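PDB 1N8V: chemosensory protein from Mamestra brassicae, which probably binds and carries small hydrophobic ligands for chemical sensing in the moth, and here holds bromo-dodecanol molecules inside its all-helical fold. Local coordinates for residues A18-L23 against K75-I80; E79-L84 against N93-Y98. One frame throughout, in Å; residues are numbered along the deposited sequence.

In the fold
The two contacts meet on helix 78-88, with their centres about 14 Å apart. Contact 1 ties the beginning of this helix, and the turn leading in from helix 60-76, back to the start of helix 20-30, more than fifty residues earlier in the chain. Contact 2 picks up at E79 and I80, which both contacts share, and sets the following turns of the same helix against helix 95-102, reached after a short connection. Helix 78-88 is thus held to an early helix at one place and to the last helix at another. Contact 1 lends the bromo-dodecanol pockets L23 alone, whereas contact 2 supplies W81, L84, W94, R95 and Y98.

Contact 1: residues A18-L23 against K75-I80; sequences ANKRLL and KNEIEI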
loop_
_atom_site.group_PDB
_atom_site.type_symbol
_atom_site.label_atom_id
_atom_site.label_comp_id
_atom_site.label_asym_id
_atom_site.label_seq_id
_atom_site.Cartn_x
_atom_site.Cartn_y
_atom_site.Cartn_z
ATOM N N ALA A 18 -2.488 11.166 -7.467
ATOM C CA ALA A 18 -2.416 12.093 -8.604
ATOM C C ALA A 18 -1.130 12.943 -8.662
ATOM O O ALA A 18 -0.930 13.714 -9.611
ATOM C CB ALA A 18 -3.644 12.989 -8.595
ATOM N N ASN A 19 -0.247 12.793 -7.674
ATOM C CA ASN A 19 0.992 13.561 -7.573
ATOM C C ASN A 19 2.169 12.626 -7.379
ATOM O O ASN A 19 2.368 12.088 -6.278
ATOM C CB ASN A 19 0.897 14.498 -6.386
ATOM C CG ASN A 19 2.027 15.483 -6.318
ATOM O OD1 ASN A 19 3.185 15.133 -6.440
ATOM N ND2 ASN A 19 1.684 16.752 -6.104
ATOM N N LYS A 20 2.955 12.458 -8.426
ATOM C CA LYS A 20 4.080 11.528 -8.414
ATOM C C LYS A 20 5.065 11.771 -7.281
ATOM O O LYS A 20 5.549 10.820 -6.668
ATOM C CB LYS A 20 4.821 11.588 -9.747
ATOM C CG LYS A 20 5.970 10.594 -9.834
ATOM C CD LYS A 20 5.531 9.296 -10.414
ATOM C CE LYS A 20 5.295 9.470 -11.912
ATOM N NZ LYS A 20 4.645 8.294 -12.551
ATOM N N ARG A 21 5.376 13.036 -7.004
ATOM C CA ARG A 21 6.296 13.344 -5.914
ATOM C C ARG A 21 5.755 12.831 -4.570
ATOM O O ARG A 21 6.508 12.289 -3.760
ATOM C CB ARG A 21 6.585 14.845 -5.831
ATOM C CG ARG A 21 7.189 15.438 -7.097
ATOM C CD ARG A 21 8.704 15.254 -7.237
ATOM N NE ARG A 21 9.130 13.897 -7.560
ATOM C CZ ARG A 21 8.906 13.242 -8.701
ATOM N NH1 ARG A 21 9.374 12.007 -8.857
ATOM N NH2 ARG A 21 8.224 13.806 -9.694
ATOM N N LEU A 22 4.459 12.988 -4.326
ATOM C CA LEU A 22 3.888 12.542 -3.058
ATOM C C LEU A 22 3.868 11.017 -2.999
ATOM O O LEU A 22 4.206 10.408 -1.986
ATOM C CB LEU A 22 2.478 13.084 -2.889
ATOM C CG LEU A 22 2.233 14.603 -2.881
ATOM C CD1 LEU A 22 0.775 14.929 -2.617
ATOM C CD2 LEU A 22 3.116 15.229 -1.869
ATOM N N LEU A 23 3.482 10.386 -4.095
ATOM C CA LEU A 23 3.418 8.935 -4.138
ATOM C C LEU A 23 4.813 8.302 -3.937
ATOM O O LEU A 23 4.986 7.360 -3.137
ATOM C CB LEU A 23 2.775 8.520 -5.459
ATOM C CG LEU A 23 2.742 7.025 -5.745
ATOM C CD1 LEU A 23 2.036 6.234 -4.635
ATOM C CD2 LEU A 23 2.098 6.769 -7.125
ATOM N N LYS A 75 -2.308 -0.782 -12.579
ATOM C CA LYS A 75 -2.636 -0.205 -13.885
ATOM C C LYS A 75 -1.619 0.827 -14.392
ATOM O O LYS A 75 -1.258 0.818 -15.570
ATOM C CB LYS A 75 -3.997 0.466 -13.838
ATOM C CG LYS A 75 -5.136 -0.473 -13.627
ATOM C CD LYS A 75 -6.439 0.288 -13.738
ATOM C CE LYS A 75 -7.625 -0.594 -13.657
ATOM N NZ LYS A 75 -7.496 -1.720 -14.624
ATOM N N ASN A 76 -1.146 1.708 -13.513
ATOM C CA ASN A 76 -0.342 2.865 -13.909
ATOM C C ASN A 76 1.113 2.938 -13.453
ATOM O O ASN A 76 1.873 3.778 -13.914
ATOM C CB ASN A 76 -1.066 4.126 -13.438
ATOM C CG ASN A 76 -2.515 4.176 -13.919
ATOM O OD1 ASN A 76 -2.758 4.162 -15.124
ATOM N ND2 ASN A 76 -3.474 4.228 -12.992
ATOM N N GLU A 77 1.509 2.082 -12.518
ATOM C CA GLU A 77 2.873 2.095 -11.991
ATOM C C GLU A 77 3.335 0.671 -11.787
ATOM O O GLU A 77 3.660 0.244 -10.679
ATOM C CB GLU A 77 2.971 2.877 -10.672
ATOM C CG GLU A 77 2.603 4.358 -10.768
ATOM C CD GLU A 77 3.612 5.195 -11.529
ATOM O OE1 GLU A 77 4.670 4.675 -11.954
ATOM O OE2 GLU A 77 3.339 6.411 -11.714
ATOM N N ILE A 78 3.383 -0.062 -12.889
ATOM C CA ILE A 78 3.699 -1.488 -12.844
ATOM C C ILE A 78 5.010 -1.820 -12.127
ATOM O O ILE A 78 5.059 -2.750 -11.345
ATOM C CB ILE A 78 3.718 -2.041 -14.266
ATOM C CG1 ILE A 78 2.337 -1.868 -14.912
ATOM C CG2 ILE A 78 4.165 -3.503 -14.264
ATOM C CD1 ILE A 78 2.313 -2.209 -16.384
ATOM N N GLU A 79 6.063 -1.053 -12.377
ATOM C CA GLU A 79 7.344 -1.291 -11.735
ATOM C C GLU A 79 7.254 -1.144 -10.208
ATOM O O GLU A 79 7.878 -1.903 -9.474
ATOM C CB GLU A 79 8.389 -0.321 -12.297
ATOM C CG GLU A 79 8.625 -0.416 -13.791
ATOM C CD GLU A 79 7.569 0.285 -14.635
ATOM O OE1 GLU A 79 6.844 1.202 -14.150
ATOM O OE2 GLU A 79 7.463 -0.087 -15.824
ATOM N N ILE A 80 6.493 -0.154 -9.743
ATOM C CA ILE A 80 6.309 0.049 -8.296
ATOM C C ILE A 80 5.514 -1.136 -7.714
ATOM O O ILE A 80 5.898 -1.711 -6.710
ATOM C CB ILE A 80 5.627 1.392 -8.012
ATOM C CG1 ILE A 80 6.575 2.560 -8.337
ATOM C CG2 ILE A 80 5.133 1.439 -6.565
ATOM C CD1 ILE A 80 5.929 3.915 -8.214
#
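The charged part of this contact is a single salt bridge, in which the ammonium NZ of K20 meets OE2 of E77. At 2.4 Å from NZ to OE2 the modelled separation is shorter than usual for such a pair, so its exact length is doubtful although the pairing itself is clear. The grip is one-sided: E77 OE1 lies 3.7 Å from K20 NZ. K20 does not point straight across from its helix. With CG anti to the backbone N (chi1 -177°), its chain bends at chi2 and chi3 and brings the amino group over to the acid. The E77 side chain is bent too, and the two cross obliquely.

The apolar part lies beside this bridge and is thin. L23 CD2 approaches CG of E77 at 4.4 Å, touching the methylene next to the carboxylate while the carboxylate serves the lysine. I80 also leaves its backbone toward 18-23 but stays looser, its CD1 4.9 Å from L23 CD2. L23 also touches a bound bromo-dodecanol and is a pocket residue.

A capping bond is made at N19, the N-cap of helix 20-30: its OD1 accepts from L22 N at 3.3 Å, with the donor well above the carbonyl plane, and its backbone O takes L23 N. E77 occupies the equivalent place before helix 78-88, where helix 60-76 has just ended, and its backbone leaves helical geometry there.

Chemically, then, two helix beginnings are joined by opposite charges at the exposed side of the contact, next to a leucine that faces ligand. Because K20 is exposed, water would probably weaken the bridge's pull, so the contact is more likely a modest tie than a rigid clamp between two helix starts, beside one residue of the pocket wall.

Contact 2: residues E79-L84 against N93-Y98; sequences EIWREL and NWRKKY. With BDD (bromo-dodecanol), chain E; BDD (bromo-dodecanol), chain D.
The indole of W81 is met obliquely by the CG of R95, 4.0 Å from CZ2, and by the CB of Y98 near CH2. A bromo-dodecanol (chain E) also reaches this ring, its C2 lying 3.8 Å from CZ3. The W81 ring and the R95 guanidinium are almost perpendicular, 87° apart. R95 NH2 sits over one face of the R82 guanidinium, 3.5 Å from NE, whereas R82 NH1 lies at the edge of the R95 group, in its plane. On W94, CB of N93 lies against one face, and O1 of the second bromo-dodecanol (chain D) stands over the centre of the opposite one, 3.7 Å above it. Y98 meets that O1 near its ring plane, through a weak hydrogen bond of 3.3 Å from OH to O1.

R95 gets to R82 on an extended chain, CG anti to the backbone N (chi1 -176°). Its NE forms a salt bridge with OE2 of E99, which also accepts the indole NE1 of W81; this shared acid probably eases the like charges of the two arginines. W94 NE1 is bonded to the carbonyl of I51. An alanine replacing W94 is likely to leave that carbonyl without its mate and the ligand hydroxyl without the ring beneath it.

No hydrogen bond runs directly between the two segments. Helices 78-88 and 95-102 are joined instead through aromatic and aliphatic surfaces and the shared E99. W81 packs on the chain E ligand, and W94 and Y98 meet O1 of chain D; bromo-dodecanol is also hydrogen-bonded to T85 OG1 and D89 OD2, consistent with binding a long-chain alcohol.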
loop_
_atom_site.group_PDB
_atom_site.type_symbol
_atom_site.label_atom_id
_atom_site.label_comp_id
_atom_site.label_asym_id
_atom_site.label_seq_id
_atom_site.Cartn_x
_atom_site.Cartn_y
_atom_site.Cartn_z
ATOM N N GLU A 79 6.063 -1.053 -12.377
ATOM C CA GLU A 79 7.344 -1.291 -11.735
ATOM C C GLU A 79 7.254 -1.144 -10.208
ATOM O O GLU A 79 7.878 -1.903 -9.474
ATOM C CB GLU A 79 8.389 -0.321 -12.297
ATOM C CG GLU A 79 8.625 -0.416 -13.791
ATOM C CD GLU A 79 7.569 0.285 -14.635
ATOM O OE1 GLU A 79 6.844 1.202 -14.150
ATOM O OE2 GLU A 79 7.463 -0.087 -15.824
ATOM N N ILE A 80 6.493 -0.154 -9.743
ATOM C CA ILE A 80 6.309 0.049 -8.296
ATOM C C ILE A 80 5.514 -1.136 -7.714
ATOM O O ILE A 80 5.898 -1.711 -6.710
ATOM C CB ILE A 80 5.627 1.392 -8.012
ATOM C CG1 ILE A 80 6.575 2.560 -8.337
ATOM C CG2 ILE A 80 5.133 1.439 -6.565
ATOM C CD1 ILE A 80 5.929 3.915 -8.214
ATOM N N TRP A 81 4.420 -1.508 -8.366
ATOM C CA TRP A 81 3.658 -2.683 -7.924
ATOM C C TRP A 81 4.554 -3.909 -7.815
ATOM O O TRP A 81 4.554 -4.598 -6.793
ATOM C CB TRP A 81 2.506 -2.984 -8.885
ATOM C CG TRP A 81 1.852 -4.334 -8.695
ATOM C CD1 TRP A 81 1.833 -5.342 -9.602
ATOM C CD2 TRP A 81 1.162 -4.847 -7.530
ATOM N NE1 TRP A 81 1.146 -6.429 -9.108
ATOM C CE2 TRP A 81 0.719 -6.150 -7.838
ATOM C CE3 TRP A 81 0.821 -4.321 -6.281
ATOM C CZ2 TRP A 81 -0.010 -6.924 -6.935
ATOM C CZ3 TRP A 81 0.133 -5.108 -5.396
ATOM C CH2 TRP A 81 -0.288 -6.377 -5.720
ATOM N N ARG A 82 5.345 -4.158 -8.847
ATOM C CA ARG A 82 6.176 -5.349 -8.815
ATOM C C ARG A 82 7.204 -5.379 -7.679
ATOM O O ARG A 82 7.432 -6.444 -7.071
ATOM C CB ARG A 82 6.792 -5.598 -10.170
ATOM C CG ARG A 82 5.703 -6.077 -11.079
ATOM C CD ARG A 82 6.192 -6.408 -12.409
ATOM N NE ARG A 82 5.137 -6.959 -13.234
ATOM C CZ ARG A 82 5.350 -7.571 -14.379
ATOM N NH1 ARG A 82 4.327 -8.036 -15.073
ATOM N NH2 ARG A 82 6.585 -7.740 -14.810
ATOM N N GLU A 83 7.828 -4.246 -7.398
ATOM C CA GLU A 83 8.822 -4.245 -6.344
ATOM C C GLU A 83 8.168 -4.379 -4.991
ATOM O O GLU A 83 8.719 -5.040 -4.092
ATOM C CB GLU A 83 9.750 -3.016 -6.396
ATOM C CG GLU A 83 9.118 -1.689 -6.066
ATOM C CD GLU A 83 10.101 -0.551 -6.215
ATOM O OE1 GLU A 83 11.320 -0.845 -6.222
ATOM O OE2 GLU A 83 9.677 0.607 -6.321
ATOM N N LEU A 84 6.974 -3.802 -4.815
ATOM C CA LEU A 84 6.286 -3.897 -3.530
ATOM C C LEU A 84 5.782 -5.307 -3.248
ATOM O O LEU A 84 5.953 -5.838 -2.164
ATOM C CB LEU A 84 5.120 -2.901 -3.477
ATOM C CG LEU A 84 5.494 -1.445 -3.263
ATOM C CD1 LEU A 84 4.299 -0.557 -3.545
ATOM C CD2 LEU A 84 5.955 -1.224 -1.854
ATOM N N ASN A 93 0.950 -14.623 -2.000
ATOM C CA ASN A 93 -0.362 -14.940 -1.447
ATOM C C ASN A 93 -1.457 -14.176 -2.195
ATOM O O ASN A 93 -2.543 -14.714 -2.451
ATOM C CB ASN A 93 -0.451 -14.565 0.055
ATOM C CG ASN A 93 0.460 -15.421 0.949
ATOM O OD1 ASN A 93 0.369 -16.622 0.945
ATOM N ND2 ASN A 93 1.346 -14.777 1.703
ATOM N N TRP A 94 -1.211 -12.898 -2.482
ATOM C CA TRP A 94 -2.251 -12.013 -2.977
ATOM C C TRP A 94 -2.050 -11.439 -4.374
ATOM O O TRP A 94 -2.921 -10.745 -4.885
ATOM C CB TRP A 94 -2.407 -10.828 -2.001
ATOM C CG TRP A 94 -2.584 -11.238 -0.553
ATOM C CD1 TRP A 94 -1.640 -11.167 0.445
ATOM C CD2 TRP A 94 -3.758 -11.788 0.047
ATOM N NE1 TRP A 94 -2.154 -11.660 1.618
ATOM C CE2 TRP A 94 -3.450 -12.055 1.398
ATOM C CE3 TRP A 94 -5.037 -12.098 -0.421
ATOM C CZ2 TRP A 94 -4.395 -12.576 2.287
ATOM C CZ3 TRP A 94 -5.959 -12.641 0.464
ATOM C CH2 TRP A 94 -5.623 -12.869 1.790
ATOM N N ARG A 95 -0.888 -11.667 -4.971
ATOM C CA ARG A 95 -0.570 -11.003 -6.241
ATOM C C ARG A 95 -1.580 -11.268 -7.341
ATOM O O ARG A 95 -2.134 -10.320 -7.928
ATOM C CB ARG A 95 0.839 -11.361 -6.691
ATOM C CG ARG A 95 1.258 -10.629 -7.943
ATOM C CD ARG A 95 2.686 -10.855 -8.382
ATOM N NE ARG A 95 2.926 -10.305 -9.718
ATOM C CZ ARG A 95 4.079 -10.419 -10.358
ATOM N NH1 ARG A 95 5.107 -10.989 -9.762
ATOM N NH2 ARG A 95 4.198 -9.951 -11.587
ATOM N N LYS A 96 -1.857 -12.539 -7.616
ATOM C CA LYS A 96 -2.791 -12.844 -8.682
ATOM C C LYS A 96 -4.214 -12.387 -8.333
ATOM O O LYS A 96 -4.930 -11.878 -9.192
ATOM C CB LYS A 96 -2.753 -14.312 -9.058
ATOM C CG LYS A 96 -3.662 -14.598 -10.250
ATOM C CD LYS A 96 -3.449 -15.956 -10.862
ATOM C CE LYS A 96 -4.146 -16.086 -12.227
ATOM N NZ LYS A 96 -5.628 -15.976 -12.130
ATOM N N LYS A 97 -4.608 -12.505 -7.078
ATOM C CA LYS A 97 -5.939 -12.074 -6.676
ATOM C C LYS A 97 -6.149 -10.580 -6.939
ATOM O O LYS A 97 -7.195 -10.189 -7.466
ATOM C CB LYS A 97 -6.219 -12.396 -5.212
ATOM C CG LYS A 97 -6.494 -13.866 -4.956
ATOM C CD LYS A 97 -6.667 -14.140 -3.450
ATOM C CE LYS A 97 -7.080 -15.588 -3.170
ATOM N NZ LYS A 97 -7.122 -15.928 -1.704
ATOM N N TYR A 98 -5.185 -9.744 -6.587
ATOM C CA TYR A 98 -5.343 -8.296 -6.803
ATOM C C TYR A 98 -5.237 -7.949 -8.274
ATOM O O TYR A 98 -5.986 -7.087 -8.768
ATOM C CB TYR A 98 -4.313 -7.495 -6.006
ATOM C CG TYR A 98 -4.717 -7.193 -4.568
ATOM C CD1 TYR A 98 -5.769 -6.342 -4.290
ATOM C CD2 TYR A 98 -4.007 -7.720 -3.498
ATOM C CE1 TYR A 98 -6.136 -6.048 -2.986
ATOM C CE2 TYR A 98 -4.364 -7.442 -2.195
ATOM C CZ TYR A 98 -5.425 -6.585 -1.950
ATOM O OH TYR A 98 -5.802 -6.275 -0.653
HETATM O O1 BDD E . 0.761 -8.960 -3.069
HETATM C C1 BDD E . 0.248 -7.962 -2.184
HETATM C C2 BDD E . 1.186 -6.749 -2.138
HETATM C C3 BDD E . 0.511 -5.599 -1.394
HETATM C C4 BDD E . 1.331 -4.306 -1.391
HETATM C C5 BDD E . 0.407 -3.086 -1.484
HETATM C C6 BDD E . 0.653 -2.052 -0.399
HETATM C C7 BDD E . -0.286 -0.848 -0.524
HETATM C C8 BDD E . -0.990 -0.536 0.779
HETATM C C9 BDD E . -1.657 0.832 0.759
HETATM C C10 BDD E . -2.369 1.132 2.080
HETATM C C11 BDD E . -3.557 2.094 1.981
HETATM C C12 BDD E . -4.612 1.953 3.125
HETATM BR BR BDD E . -5.159 3.438 3.443
HETATM O O1 BDD D . -5.062 -8.571 1.624
HETATM C C1 BDD D . -3.757 -8.058 1.861
HETATM C C2 BDD D . -3.877 -6.567 2.168
HETATM C C3 BDD D . -2.774 -5.756 1.488
HETATM C C4 BDD D . -2.819 -4.283 1.877
HETATM C C5 BDD D . -2.723 -4.055 3.379
HETATM C C6 BDD D . -2.800 -2.588 3.780
HETATM C C7 BDD D . -2.424 -2.394 5.252
HETATM C C8 BDD D . -2.779 -1.010 5.782
HETATM C C9 BDD D . -2.114 -0.707 7.123
HETATM C C10 BDD D . -2.613 0.618 7.717
HETATM C C11 BDD D . -1.810 1.129 8.915
HETATM C C12 BDD D . -2.051 2.635 9.226
HETATM BR BR BDD D . -1.113 3.736 8.441
#